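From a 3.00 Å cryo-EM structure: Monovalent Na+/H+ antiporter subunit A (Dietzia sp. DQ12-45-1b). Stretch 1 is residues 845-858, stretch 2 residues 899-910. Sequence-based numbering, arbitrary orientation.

Stretch 1 (845-858) RIRVPYVAVIAAGV
Stretch 2 (899-910) LAVLGVIMAAID

How do the two backbones come close enough to form an apolar centre? Stretch 2 is helical throughout, and stretch 1 runs as a non-helical lead-in, mostly extended but with Arg847 at phi/psi -97/32, before a helix that runs through Val858 and onward; the two helices lie nearly antiparallel, at 159° between their N-to-C directions, with axes only 7.4 Å apart at closest approach. Glycines permit this. Gly903 CA lies 4.7 Å from Tyr850 CA, and Gly857 CA lies 4.4 Å from Ala900 CA. A CB on Gly903 would point toward stretch 1 and fall 2.8 Å from Ile854 CG1 and 2.9 Å from Val853 CG1; one on Gly857 would fall 2.5 Å from Ala900 N. Both would clash, so bare backbone suits each place, and Gly857 CA instead meets Leu899 CB at 3.8 Å.

Which side chains fill the space around these glycines? Val853, chi1 t, leaves stretch 1 sideways and sets CG1 3.7 Å from Gly903 CA and 3.1 Å from Leu899 O, a tight approach to a carbonyl already engaged by Gly903 N in its own helix. Ile854, m and t, also starts sideways, but its end comes nearer: CG1 is 3.7 Å from Gly903 C, and CD1 is 4.2 Å from Val904 CG2. Leu899, m and t, points toward stretch 1, its CB 4.4 Å from Val853 CG1. These branched apolar side chains pack close to the glycine backbone.

How does the packing continue toward the start of stretch 1? Tyr850, with chi1 at 36° (p) and chi2 at 83°, points into a hole formed by Gly903, Met906, Ala907 and Asp910. Ala907 is small enough to lie against the ring: its CA stands over one face, 4.0 Å from the centroid of the Tyr850 ring and 17° off the normal, in a CH-pi contact, while its CB is 3.6 Å from Tyr850 CD1. Met906 points its CA-to-CB bond toward stretch 1, and with chi angles m, t, t its SD contacts Val848 CG2 at 3.6 Å. Its CB touches Tyr850 CB at 3.7 Å, and its CG meets Ile846 CG2 at 3.9 Å. Ile846, m and m, is buried and also places CD1 4.2 Å from Ile909 CG2.

What closes the contact at its polar edge? Asp910, chi1 t and chi2 at 58°, points toward stretch 1 and is the residue most covered by the other stretch, at 123 Å² of its surface. Near the plane of the Tyr850 ring, Tyr850 OH donates a very short hydrogen bond of 2.4 Å to Asp910 OD2. The other carboxylate oxygen, Asp910 OD1, lies 2.9 Å from Arg845 NE in a salt bridge. Arg845 leaves sideways, with chi angles m, t, p and chi4 at 99°, and brings its guanidinium back so that OD1 sits over one face; no N-H points at the oxygen, and the attraction is between charges. The buried carboxylate therefore has a donor and a positive charge beside it, where Arg845 CA and Asp910 CA are 5.1 Å apart.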

# COMPACT_ATOMS: atom_id res chain seq x y z
N ARG B 845 31.80 21.01 1.35
CA ARG B 845 30.97 20.42 0.32
C ARG B 845 31.82 19.53 -0.59
O ARG B 845 32.83 19.98 -1.14
CB ARG B 845 30.28 21.51 -0.50
CG ARG B 845 29.02 22.05 0.14
CD ARG B 845 28.20 22.84 -0.87
NE ARG B 845 27.45 21.98 -1.77
CZ ARG B 845 26.16 21.68 -1.62
NH1 ARG B 845 25.49 22.18 -0.59
NH2 ARG B 845 25.55 20.89 -2.49
N ILE B 846 31.40 18.28 -0.74
CA ILE B 846 32.06 17.37 -1.66
C ILE B 846 31.89 17.89 -3.07
O ILE B 846 30.76 18.00 -3.58
CB ILE B 846 31.51 15.94 -1.51
CG1 ILE B 846 31.20 15.64 -0.05
CG2 ILE B 846 32.50 14.93 -2.05
CD1 ILE B 846 32.42 15.54 0.83
N ARG B 847 33.00 18.21 -3.73
CA ARG B 847 32.98 18.88 -5.03
C ARG B 847 33.12 17.91 -6.19
O ARG B 847 33.70 18.27 -7.23
CB ARG B 847 34.08 19.94 -5.09
CG ARG B 847 33.81 21.15 -4.22
CD ARG B 847 32.84 22.11 -4.89
NE ARG B 847 31.94 22.73 -3.93
CZ ARG B 847 32.28 23.73 -3.12
NH1 ARG B 847 33.52 24.22 -3.15
NH2 ARG B 847 31.40 24.24 -2.27
N VAL B 848 32.61 16.69 -6.06
CA VAL B 848 32.63 15.72 -7.15
C VAL B 848 31.20 15.46 -7.59
O VAL B 848 30.27 15.62 -6.78
CB VAL B 848 33.33 14.42 -6.74
CG1 VAL B 848 34.73 14.71 -6.23
CG2 VAL B 848 32.52 13.70 -5.68
N PRO B 849 30.96 15.09 -8.85
CA PRO B 849 29.59 14.72 -9.24
C PRO B 849 29.25 13.32 -8.74
O PRO B 849 29.72 12.33 -9.30
CB PRO B 849 29.64 14.79 -10.77
CG PRO B 849 31.06 14.53 -11.11
CD PRO B 849 31.88 15.11 -9.99
N TYR B 850 28.43 13.24 -7.70
CA TYR B 850 28.13 11.96 -7.08
C TYR B 850 26.94 11.26 -7.70
O TYR B 850 26.86 10.03 -7.61
CB TYR B 850 27.89 12.14 -5.58
CG TYR B 850 27.19 13.43 -5.22
CD1 TYR B 850 25.82 13.53 -5.29
CD2 TYR B 850 27.91 14.54 -4.80
CE1 TYR B 850 25.17 14.70 -4.96
CE2 TYR B 850 27.28 15.71 -4.47
CZ TYR B 850 25.91 15.79 -4.55
OH TYR B 850 25.27 16.96 -4.22
N VAL B 851 26.01 12.00 -8.31
CA VAL B 851 24.92 11.34 -9.02
C VAL B 851 25.46 10.58 -10.22
O VAL B 851 25.03 9.45 -10.50
CB VAL B 851 23.85 12.37 -9.41
CG1 VAL B 851 24.44 13.49 -10.25
CG2 VAL B 851 22.73 11.69 -10.17
N ALA B 852 26.42 11.16 -10.94
CA ALA B 852 27.05 10.44 -12.03
C ALA B 852 27.87 9.27 -11.52
O ALA B 852 27.99 8.25 -12.20
CB ALA B 852 27.93 11.38 -12.85
N VAL B 853 28.42 9.38 -10.30
CA VAL B 853 29.16 8.26 -9.73
C VAL B 853 28.22 7.11 -9.39
O VAL B 853 28.54 5.94 -9.63
CB VAL B 853 29.96 8.73 -8.50
CG1 VAL B 853 30.35 7.56 -7.63
CG2 VAL B 853 31.20 9.48 -8.94
N ILE B 854 27.05 7.42 -8.83
CA ILE B 854 26.04 6.39 -8.58
C ILE B 854 25.61 5.74 -9.89
O ILE B 854 25.48 4.51 -9.98
CB ILE B 854 24.84 6.98 -7.83
CG1 ILE B 854 25.25 7.46 -6.44
CG2 ILE B 854 23.72 5.97 -7.73
CD1 ILE B 854 24.21 8.33 -5.77
N ALA B 855 25.36 6.56 -10.91
CA ALA B 855 24.97 6.03 -12.21
C ALA B 855 26.04 5.09 -12.76
O ALA B 855 25.74 4.00 -13.26
CB ALA B 855 24.70 7.17 -13.19
N ALA B 856 27.31 5.50 -12.68
CA ALA B 856 28.39 4.68 -13.20
C ALA B 856 28.54 3.39 -12.40
O ALA B 856 28.82 2.33 -12.98
CB ALA B 856 29.70 5.47 -13.20
N GLY B 857 28.36 3.46 -11.08
CA GLY B 857 28.43 2.25 -10.28
C GLY B 857 27.35 1.25 -10.65
O GLY B 857 27.63 0.06 -10.85
N VAL B 858 26.11 1.72 -10.76
CA VAL B 858 25.02 0.82 -11.12
C VAL B 858 25.21 0.29 -12.54
O VAL B 858 24.96 -0.89 -12.81
CB VAL B 858 23.66 1.53 -10.96
CG1 VAL B 858 22.53 0.63 -11.43
CG2 VAL B 858 23.45 1.95 -9.52
N LEU B 899 31.89 2.08 -6.36
CA LEU B 899 31.50 3.39 -6.87
C LEU B 899 30.10 3.76 -6.40
O LEU B 899 29.85 4.91 -6.03
CB LEU B 899 31.57 3.39 -8.40
CG LEU B 899 32.95 3.23 -9.05
CD1 LEU B 899 32.83 3.11 -10.55
CD2 LEU B 899 33.85 4.39 -8.67
N ALA B 900 29.17 2.80 -6.40
CA ALA B 900 27.80 3.10 -6.00
C ALA B 900 27.74 3.57 -4.55
O ALA B 900 27.19 4.64 -4.26
CB ALA B 900 26.91 1.88 -6.21
N VAL B 901 28.32 2.79 -3.64
CA VAL B 901 28.26 3.15 -2.22
C VAL B 901 29.03 4.45 -1.97
O VAL B 901 28.62 5.27 -1.14
CB VAL B 901 28.79 2.00 -1.36
CG1 VAL B 901 28.72 2.36 0.12
CG2 VAL B 901 28.03 0.72 -1.64
N LEU B 902 30.14 4.66 -2.68
CA LEU B 902 30.90 5.88 -2.50
C LEU B 902 30.10 7.10 -2.93
O LEU B 902 30.10 8.13 -2.25
CB LEU B 902 32.21 5.81 -3.27
CG LEU B 902 33.43 6.46 -2.62
CD1 LEU B 902 33.50 6.08 -1.15
CD2 LEU B 902 34.70 6.06 -3.34
N GLY B 903 29.39 6.99 -4.05
CA GLY B 903 28.54 8.09 -4.48
C GLY B 903 27.39 8.34 -3.52
O GLY B 903 27.00 9.49 -3.29
N VAL B 904 26.85 7.27 -2.93
CA VAL B 904 25.77 7.44 -1.96
C VAL B 904 26.27 8.19 -0.73
O VAL B 904 25.60 9.10 -0.23
CB VAL B 904 25.17 6.08 -1.58
CG1 VAL B 904 24.12 6.25 -0.50
CG2 VAL B 904 24.58 5.42 -2.80
N ILE B 905 27.44 7.81 -0.23
CA ILE B 905 27.99 8.50 0.94
C ILE B 905 28.32 9.95 0.59
O ILE B 905 28.08 10.86 1.39
CB ILE B 905 29.23 7.76 1.48
CG1 ILE B 905 28.87 6.31 1.82
CG2 ILE B 905 29.76 8.46 2.72
CD1 ILE B 905 27.68 6.17 2.72
N MET B 906 28.87 10.18 -0.60
CA MET B 906 29.16 11.54 -1.04
C MET B 906 27.89 12.39 -1.05
O MET B 906 27.89 13.53 -0.58
CB MET B 906 29.80 11.53 -2.42
CG MET B 906 31.30 11.28 -2.41
SD MET B 906 31.89 10.60 -3.96
CE MET B 906 33.66 10.78 -3.74
N ALA B 907 26.80 11.85 -1.59
CA ALA B 907 25.55 12.59 -1.63
C ALA B 907 25.03 12.86 -0.23
O ALA B 907 24.62 13.99 0.09
CB ALA B 907 24.51 11.83 -2.46
N ALA B 908 25.04 11.84 0.63
CA ALA B 908 24.50 12.00 1.97
C ALA B 908 25.32 12.98 2.80
O ALA B 908 24.78 13.61 3.72
CB ALA B 908 24.43 10.64 2.67
N ILE B 909 26.61 13.12 2.52
CA ILE B 909 27.44 14.05 3.27
C ILE B 909 27.36 15.46 2.69
O ILE B 909 27.35 16.44 3.43
CB ILE B 909 28.89 13.55 3.32
CG1 ILE B 909 28.97 12.24 4.10
CG2 ILE B 909 29.80 14.58 3.96
CD1 ILE B 909 28.53 12.36 5.53
N ASP B 910 27.29 15.59 1.36
CA ASP B 910 27.28 16.91 0.75
C ASP B 910 25.92 17.58 0.85
O ASP B 910 25.85 18.81 0.94
CB ASP B 910 27.71 16.82 -0.71
CG ASP B 910 27.37 18.07 -1.50
OD1 ASP B 910 27.84 19.16 -1.11
OD2 ASP B 910 26.63 17.97 -2.50